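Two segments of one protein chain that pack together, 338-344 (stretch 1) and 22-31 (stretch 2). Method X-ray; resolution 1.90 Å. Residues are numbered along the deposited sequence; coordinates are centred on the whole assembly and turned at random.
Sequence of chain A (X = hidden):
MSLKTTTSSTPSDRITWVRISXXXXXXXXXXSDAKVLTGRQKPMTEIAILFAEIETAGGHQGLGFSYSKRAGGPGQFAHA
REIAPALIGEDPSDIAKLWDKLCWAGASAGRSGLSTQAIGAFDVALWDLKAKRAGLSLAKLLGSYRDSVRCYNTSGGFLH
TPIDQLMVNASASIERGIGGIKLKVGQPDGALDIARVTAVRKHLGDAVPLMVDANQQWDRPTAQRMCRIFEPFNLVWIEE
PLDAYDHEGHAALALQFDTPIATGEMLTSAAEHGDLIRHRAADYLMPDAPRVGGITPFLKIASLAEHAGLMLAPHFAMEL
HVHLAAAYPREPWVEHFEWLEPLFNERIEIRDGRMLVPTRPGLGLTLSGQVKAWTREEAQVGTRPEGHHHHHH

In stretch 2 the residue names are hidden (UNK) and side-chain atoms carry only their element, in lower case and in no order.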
# COMPACT_ATOMS: atom_id res chain seq x y z
N GLU A 338 20.00 -29.64 -28.69
CA GLU A 338 21.24 -30.40 -28.92
C GLU A 338 22.61 -29.74 -28.97
O GLU A 338 23.61 -30.45 -28.97
CB GLU A 338 21.04 -31.23 -30.21
CG GLU A 338 20.95 -30.39 -31.51
CD GLU A 338 19.67 -29.52 -31.61
OE1 GLU A 338 18.57 -30.00 -31.25
OE2 GLU A 338 19.76 -28.35 -32.05
N TRP A 339 22.69 -28.41 -28.95
CA TRP A 339 24.01 -27.76 -29.09
C TRP A 339 25.20 -28.20 -28.21
O TRP A 339 26.34 -28.26 -28.68
CB TRP A 339 23.90 -26.23 -28.94
CG TRP A 339 22.89 -25.58 -29.83
CD1 TRP A 339 22.05 -26.20 -30.70
CD2 TRP A 339 22.57 -24.18 -29.88
NE1 TRP A 339 21.21 -25.27 -31.29
CE2 TRP A 339 21.51 -24.03 -30.80
CE3 TRP A 339 23.07 -23.05 -29.22
CZ2 TRP A 339 20.94 -22.79 -31.09
CZ3 TRP A 339 22.50 -21.81 -29.51
CH2 TRP A 339 21.45 -21.69 -30.44
N LEU A 340 24.95 -28.48 -26.93
CA LEU A 340 26.02 -28.86 -26.03
C LEU A 340 26.47 -30.32 -26.07
O LEU A 340 27.51 -30.65 -25.52
CB LEU A 340 25.65 -28.50 -24.59
CG LEU A 340 25.14 -27.09 -24.33
CD1 LEU A 340 25.07 -26.87 -22.82
CD2 LEU A 340 26.06 -26.06 -24.97
N GLU A 341 25.68 -31.19 -26.69
CA GLU A 341 26.00 -32.62 -26.73
C GLU A 341 27.45 -33.01 -27.05
O GLU A 341 28.00 -33.90 -26.41
CB GLU A 341 25.05 -33.35 -27.69
CG GLU A 341 23.59 -33.25 -27.27
CD GLU A 341 22.67 -34.11 -28.12
OE1 GLU A 341 22.87 -34.17 -29.35
OE2 GLU A 341 21.74 -34.72 -27.55
N PRO A 342 28.10 -32.35 -28.03
CA PRO A 342 29.48 -32.68 -28.38
C PRO A 342 30.48 -32.58 -27.23
O PRO A 342 31.56 -33.17 -27.28
CB PRO A 342 29.81 -31.68 -29.49
CG PRO A 342 28.50 -31.44 -30.13
CD PRO A 342 27.57 -31.33 -28.95
N LEU A 343 30.13 -31.82 -26.20
CA LEU A 343 31.01 -31.62 -25.05
C LEU A 343 31.03 -32.79 -24.08
O LEU A 343 31.98 -32.94 -23.31
CB LEU A 343 30.59 -30.37 -24.27
CG LEU A 343 30.54 -29.01 -24.96
CD1 LEU A 343 29.90 -28.00 -24.02
CD2 LEU A 343 31.94 -28.57 -25.36
N PHE A 344 29.98 -33.60 -24.11
CA PHE A 344 29.85 -34.72 -23.19
C PHE A 344 29.75 -36.10 -23.84
O PHE A 344 29.44 -36.22 -25.02
CB PHE A 344 28.63 -34.48 -22.31
CG PHE A 344 28.55 -33.08 -21.77
CD1 PHE A 344 29.52 -32.60 -20.91
CD2 PHE A 344 27.51 -32.24 -22.15
CE1 PHE A 344 29.47 -31.28 -20.43
CE2 PHE A 344 27.45 -30.92 -21.68
CZ PHE A 344 28.44 -30.44 -20.82
N UNK A 22 38.60 -23.16 -20.61
CA UNK A 22 37.73 -22.30 -21.41
C UNK A 22 37.63 -22.99 -22.76
O UNK A 22 38.56 -22.95 -23.57
o UNK A 22 37.40 -20.04 -22.21
c UNK A 22 38.33 -20.90 -21.56
N UNK A 23 36.50 -23.64 -22.99
CA UNK A 23 36.24 -24.40 -24.20
C UNK A 23 35.28 -23.69 -25.16
O UNK A 23 34.17 -23.34 -24.78
c UNK A 23 35.68 -25.76 -23.80
s UNK A 23 35.16 -26.82 -25.15
N UNK A 24 35.71 -23.48 -26.40
CA UNK A 24 34.86 -22.81 -27.38
C UNK A 24 34.13 -23.79 -28.27
O UNK A 24 34.71 -24.39 -29.18
c UNK A 24 35.58 -18.27 -26.82
c UNK A 24 36.59 -18.32 -25.88
c UNK A 24 37.33 -19.48 -25.70
c UNK A 24 35.68 -21.82 -28.21
c UNK A 24 37.04 -20.60 -26.47
c UNK A 24 36.02 -20.58 -27.42
c UNK A 24 35.30 -19.40 -27.59
o UNK A 24 36.88 -17.20 -25.13
N UNK A 25 32.84 -23.95 -27.99
CA UNK A 25 31.96 -24.85 -28.72
C UNK A 25 31.52 -24.25 -30.05
O UNK A 25 30.80 -23.24 -30.08
c UNK A 25 30.06 -27.36 -28.81
c UNK A 25 28.39 -25.98 -27.55
c UNK A 25 30.72 -25.14 -27.87
c UNK A 25 29.58 -25.95 -28.51
N UNK A 26 31.95 -24.84 -31.17
CA UNK A 26 31.55 -24.30 -32.47
C UNK A 26 30.12 -24.74 -32.76
O UNK A 26 29.74 -25.87 -32.46
c UNK A 26 32.77 -26.26 -32.83
c UNK A 26 32.56 -24.92 -33.42
c UNK A 26 32.87 -25.98 -31.34
N UNK A 27 29.31 -23.85 -33.32
CA UNK A 27 27.93 -24.20 -33.62
C UNK A 27 27.83 -24.62 -35.08
O UNK A 27 28.34 -23.93 -35.97
c UNK A 27 27.00 -22.51 -31.88
c UNK A 27 26.03 -21.37 -31.74
c UNK A 27 26.63 -23.64 -30.94
c UNK A 27 27.00 -23.01 -33.34
N UNK A 28 27.19 -25.76 -35.33
CA UNK A 28 27.03 -26.27 -36.69
C UNK A 28 26.24 -25.28 -37.53
O UNK A 28 26.37 -25.24 -38.75
c UNK A 28 26.32 -27.62 -36.66
N UNK A 29 25.41 -24.48 -36.86
CA UNK A 29 24.59 -23.50 -37.54
C UNK A 29 24.63 -22.13 -36.87
O UNK A 29 24.13 -21.97 -35.76
c UNK A 29 22.66 -24.50 -36.25
o UNK A 29 22.28 -22.88 -38.01
c UNK A 29 23.12 -23.97 -37.61
N UNK A 30 25.24 -21.14 -37.53
CA UNK A 30 25.33 -19.78 -36.98
C UNK A 30 23.94 -19.21 -36.73
O UNK A 30 22.99 -19.52 -37.46
c UNK A 30 26.00 -21.24 -38.78
c UNK A 30 26.07 -19.02 -38.07
c UNK A 30 26.95 -20.07 -38.67
N UNK A 31 23.80 -18.39 -35.69
CA UNK A 31 22.50 -17.80 -35.38
C UNK A 31 22.61 -16.34 -34.96
O UNK A 31 23.61 -15.91 -34.38
c UNK A 31 23.86 -19.16 -32.88
c UNK A 31 22.53 -18.45 -32.93
c UNK A 31 21.78 -18.59 -34.25
c UNK A 31 21.66 -20.05 -34.64

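Position 22 carries one carbon and then one oxygen. The side chain is out of reach of stretch 1 and touches nothing there. A single carbon bearing a hydroxyl is serine, so this is Ser22.

Position 23 carries one carbon and then one sulfur. Its CA-to-CB bond points toward stretch 1, and the sulfur lies 3.7 Å from CD2 of Leu343. A sulfur on the first carbon, with nothing beyond it, is cysteine. Cys23 is buried, and its SG meets Leu343 as an apolar contact.

Position 24 has one carbon followed by a ring of six carbons bearing an oxygen. The CA-to-CB bond points away from stretch 1, as expected for the next residue along a strand. The ring with its oxygen makes this Tyr24, with chi1 in the m well.

Position 25 has four carbons, forked at the second. One carbon at the fork's end lies 3.5 Å from CD2 of Leu340 and 3.3 Å from the backbone O of Trp339. The other arm lies 4.1 Å from CD2 of Leu343 and 4.4 Å from CB of Pro342. A fork at the second carbon is leucine. Leu25 has chi1 t and chi2 p, and its CD1 and CD2 both reach stretch 1.

Position 26 has three carbons that close a ring onto the backbone N. It makes no contact with stretch 1. The ring identifies Pro26, the last residue of the strand.

Position 27 again has four carbons, forked at the second. One terminal carbon lies 4.0 Å from CE3 of Trp339. The fork gives Leu27, in the m, t rotamer. Its CD2 approaches the indole obliquely.

Position 28 has one side-chain carbon and is out of reach of stretch 1. A lone CB is alanine, Ala28.

Position 29 has one carbon carrying an oxygen and a second carbon. Its CA-to-CB bond points sideways, and no atom comes within contact distance. This branching is threonine. Thr29 OG1 gives a weak hydrogen bond to O of position 30, at 3.5 Å.

Position 30 has three carbons closing a ring onto the backbone N. It lies far from stretch 1. This is Pro30.

Position 31 has four carbons, forked at the first, with one arm two carbons long. The inner carbon of that arm lies 4.2 Å from CH2 of Trp339. The pattern is isoleucine, and the touching atom of Ile31 is CG1.

The contact is apolar, with no hydrogen bond between the stretches. Residues 23, 25 and 27 all point toward stretch 1. Leu25 is the central piece, fitting against Leu340, Pro342, Leu343 and the carbonyl of Trp339. The Trp339 ring extends the contact past the strand's end to Leu27 and Ile31. Stretch 1 is held by its own backbone bonds, including Glu341 N to Glu338 O at 3.2 Å and Leu343 N to Leu340 O at 2.9 Å. Together the stretches bury 359 Å².

Stretch 2 22-31: SCYLPLATPI
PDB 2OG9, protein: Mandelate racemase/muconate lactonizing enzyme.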